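Local coordinates for agglutinin (Narcissus pseudonarcissus, PDB 3DZW), which binds mannose-containing glycans such as alpha-1,3-linked mannobiose, as a bulb lectin of the monocot mannose-binding family, at the interface of chains A and B. Sequence-based numbering; all coordinates share one arbitrary frame. Chains: chain A/B, Agglutinin.

Contact 1: the interface of chains A and B. Residues chain A 87, 89-90; chain B 1, 5, 8.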
# COMPACT_ATOMS: atom_id res chain seq x y z
N VAL A 87 1.23 7.42 -13.89
CA VAL A 87 1.62 7.20 -12.50
C VAL A 87 1.55 8.42 -11.57
O VAL A 87 2.06 9.47 -11.90
CB VAL A 87 3.12 6.71 -12.44
CG1 VAL A 87 3.55 6.39 -11.00
CG2 VAL A 87 3.35 5.51 -13.36
N GLN A 89 3.12 9.63 -8.70
CA GLN A 89 4.42 9.32 -8.05
C GLN A 89 4.59 9.77 -6.59
O GLN A 89 3.90 10.65 -6.10
CB GLN A 89 5.56 9.93 -8.91
CG GLN A 89 5.55 9.43 -10.37
CD GLN A 89 6.70 9.96 -11.23
OE1 GLN A 89 6.92 9.49 -12.35
NE2 GLN A 89 7.45 10.93 -10.70
N LYS A 90 5.56 9.13 -5.92
CA LYS A 90 5.88 9.44 -4.53
C LYS A 90 6.44 10.88 -4.36
O LYS A 90 6.43 11.42 -3.24
CB LYS A 90 6.87 8.40 -3.96
CG LYS A 90 8.25 8.37 -4.66
CD LYS A 90 9.12 7.24 -4.12
CE LYS A 90 10.47 7.19 -4.83
NZ LYS A 90 11.31 6.04 -4.37
N ASP B 1 7.08 -0.71 -1.98
CA ASP B 1 7.11 0.03 -3.25
C ASP B 1 6.99 -0.90 -4.44
O ASP B 1 7.59 -1.96 -4.44
CB ASP B 1 8.42 0.82 -3.38
CG ASP B 1 8.59 1.88 -2.31
OD1 ASP B 1 9.45 2.76 -2.50
OD2 ASP B 1 7.86 1.84 -1.30
N TYR B 5 12.45 3.79 -9.78
CA TYR B 5 12.60 4.94 -10.70
C TYR B 5 14.01 5.07 -11.24
O TYR B 5 14.97 4.64 -10.60
CB TYR B 5 12.21 6.26 -9.99
CG TYR B 5 10.73 6.36 -9.62
CD1 TYR B 5 10.26 5.88 -8.40
CD2 TYR B 5 9.82 6.95 -10.49
CE1 TYR B 5 8.89 5.98 -8.07
CE2 TYR B 5 8.46 7.04 -10.17
CZ TYR B 5 8.01 6.56 -8.96
OH TYR B 5 6.67 6.66 -8.64
N GLU B 8 17.60 5.38 -9.35
CA GLU B 8 17.52 4.64 -8.05
C GLU B 8 18.12 3.25 -8.17
O GLU B 8 18.26 2.70 -9.28
CB GLU B 8 16.07 4.51 -7.57
CG GLU B 8 15.37 5.84 -7.25
CD GLU B 8 13.94 5.65 -6.70
OE1 GLU B 8 13.31 4.60 -6.99
OE2 GLU B 8 13.45 6.56 -5.98
O HOH W 1 9.72 3.83 -5.22
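This is a two-fold symmetric interface between two copies of the lectin, where A:Gln89 and A:Lys90 meet B:Tyr5 and B:Glu8 and tie the N-terminal strands 3-5 and 8-10 of chain B to the loop after strand 84-88 of chain A. It is part of the surface that joins two of the four chains of the deposited assembly as a dimer, as in this family.

A:Lys90 and B:Glu8 reach toward each other tip to tip. The ammonium NZ of A:Lys90 lies 2.7 Å from the carboxylate OE2 of B:Glu8, as a hydrogen bond and salt bridge. NZ comes in on the syn side, 16° out of the carboxylate plane. CG of A:Lys90 takes the crowded position between its backbone N and carbonyl carbon (chi1 63°). The chain beyond is extended and carries NZ across to the partner.

The other carboxylate oxygen, B:Glu8 OE1, accepts a hydrogen bond from the backbone N of B:Tyr5 at 3.0 Å. This N lies well above the carboxylate plane. The bond fixes the carboxylate from its own side, so each oxygen has a partner. A water is 2.9 Å from A:Lys90 NZ and 2.9 Å from B:Asp1 OD1, which links the ammonium to a second acid. The two acids would favour a charged lysine.

B:Tyr5 fills the ground between the two chain A side chains. A:Lys90 and the ring run alongside each other, pointing opposite ways, with CE of A:Lys90 3.8 Å from CE1 of B:Tyr5. A:Gln89 meets the CE2 edge and A:Lys90 the CE1 edge, both displaced to the same face of the ring. The amide plane of A:Gln89 is turned 70° from the ring. Its CD is 3.6 Å from CE2 of B:Tyr5. The phenol OH points at the aliphatic part of A:Gln89, 3.5 Å from CG. A:Val87 CG1 only approaches this OH.

A:Gln89 is also the glutamine of a mannose-binding QXDXNXVXY motif, so this contact holds the dimer beside a sugar site.

Contact 2: the interface of chains A and B. Residues chain A 77, 84, 96-98; chain B 98-99, 101.
The guanidinium of B:Arg101 has CE2 of the A:Tyr84 ring over one face, 3.4 Å above its plane and offset toward the rim. The two planes stand 76° apart, so this is no parallel stack. In turn, NH2 of B:Arg101 lies in plane at an edge of the A:Tyr84 ring. The side chains cross at about a right angle, and CD of B:Arg101 packs 3.5 Å from CE2 of A:Tyr84.

In this family of monocot mannose-binding lectins, with the beta-prism II fold, the C-terminal strand is exchanged between two subunits. Strand 100-103 of chain B adds here to strand 94-98 of chain A. Backbone N of B:Arg101 donates to the carbonyl O of A:Ile96 at 2.9 Å, and the bond is straight, 172° at the hydrogen.

The aliphatic part of B:Arg101 stays near this strand and then turns away. The chain bends at chi3 (68°), which brings the guanidinium to the tyrosine. NH1 points toward the carbonyl O of A:Thr77 at 3.5 Å, too long to be counted as a hydrogen bond. The methyl CG2 of A:Thr77 is 3.7 Å from the carbonyl O of B:Arg101.

At the crossover, B:Thr99 follows a cis peptide bond, which may help to turn the chain toward the partner. The carbonyl O of A:Gly98 and that of B:Gly98 come within 3.0 Å. Both can only accept, so this is a clash and not a bond.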
# COMPACT_ATOMS: atom_id res chain seq x y z
N THR A 77 -0.84 13.41 -26.29
CA THR A 77 0.31 12.50 -26.42
C THR A 77 -0.05 11.21 -27.18
O THR A 77 0.56 10.15 -26.96
CB THR A 77 0.90 12.14 -25.02
OG1 THR A 77 -0.13 11.59 -24.18
CG2 THR A 77 1.47 13.37 -24.36
N TYR A 84 1.27 1.72 -22.10
CA TYR A 84 1.66 2.91 -21.36
C TYR A 84 1.15 2.88 -19.94
O TYR A 84 0.29 2.07 -19.60
CB TYR A 84 1.08 4.16 -22.03
CG TYR A 84 1.49 4.39 -23.48
CD1 TYR A 84 0.84 3.74 -24.53
CD2 TYR A 84 2.48 5.31 -23.80
CE1 TYR A 84 1.21 3.96 -25.87
CE2 TYR A 84 2.85 5.55 -25.14
CZ TYR A 84 2.21 4.87 -26.15
OH TYR A 84 2.56 5.10 -27.47
N ILE A 96 3.12 10.37 -17.49
CA ILE A 96 2.81 9.32 -18.46
C ILE A 96 4.13 8.77 -19.03
O ILE A 96 4.96 9.56 -19.54
CB ILE A 96 1.98 9.82 -19.63
CG1 ILE A 96 0.60 10.28 -19.17
CG2 ILE A 96 1.82 8.72 -20.69
CD1 ILE A 96 -0.24 10.90 -20.27
N TYR A 97 4.32 7.45 -18.94
CA TYR A 97 5.52 6.77 -19.48
C TYR A 97 5.14 5.72 -20.51
O TYR A 97 4.10 5.09 -20.40
CB TYR A 97 6.31 6.06 -18.39
CG TYR A 97 6.92 6.90 -17.29
CD1 TYR A 97 6.24 7.13 -16.10
CD2 TYR A 97 8.21 7.42 -17.42
CE1 TYR A 97 6.80 7.88 -15.07
CE2 TYR A 97 8.79 8.17 -16.40
CZ TYR A 97 8.08 8.40 -15.23
OH TYR A 97 8.65 9.15 -14.21
N GLY A 98 6.01 5.52 -21.51
CA GLY A 98 5.76 4.49 -22.54
C GLY A 98 6.56 4.77 -23.82
O GLY A 98 7.11 5.85 -23.96
N GLY B 98 9.16 4.00 -20.72
CA GLY B 98 9.83 5.30 -20.90
C GLY B 98 10.03 5.64 -22.38
O GLY B 98 9.83 4.79 -23.22
N THR B 99 10.42 6.89 -22.69
CA THR B 99 10.68 7.93 -21.69
C THR B 99 9.36 8.65 -21.28
O THR B 99 8.27 8.25 -21.70
CB THR B 99 11.72 8.95 -22.19
OG1 THR B 99 12.09 9.84 -21.13
CG2 THR B 99 11.18 9.75 -23.38
N ARG B 101 6.41 11.12 -21.44
CA ARG B 101 5.72 11.79 -22.56
C ARG B 101 5.00 13.08 -22.14
O ARG B 101 4.88 14.02 -22.94
CB ARG B 101 4.72 10.83 -23.19
CG ARG B 101 5.33 9.48 -23.56
CD ARG B 101 4.32 8.54 -24.14
NE ARG B 101 3.83 8.98 -25.45
CZ ARG B 101 4.41 8.70 -26.63
NH1 ARG B 101 3.87 9.14 -27.75
NH2 ARG B 101 5.55 7.98 -26.69

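Contact 1 and contact 2 lie about 14 Å apart, measured between the centres of their C-alpha atoms. They belong to one two-fold symmetric interface, and each has a twin with the chains exchanged. Strand 84-88 of chain A runs between them: A:Tyr84 serves contact 2 and A:Val87 contact 1. Chain B contributes its N-terminal strands to contact 1 and its C-terminal strand to contact 2. The dimer is therefore joined by both ends of the chain. A:Gln89 and A:Tyr97, the first and last residues of one mannose-binding motif, fall in different contacts, so that sugar site probably lies beside the interface.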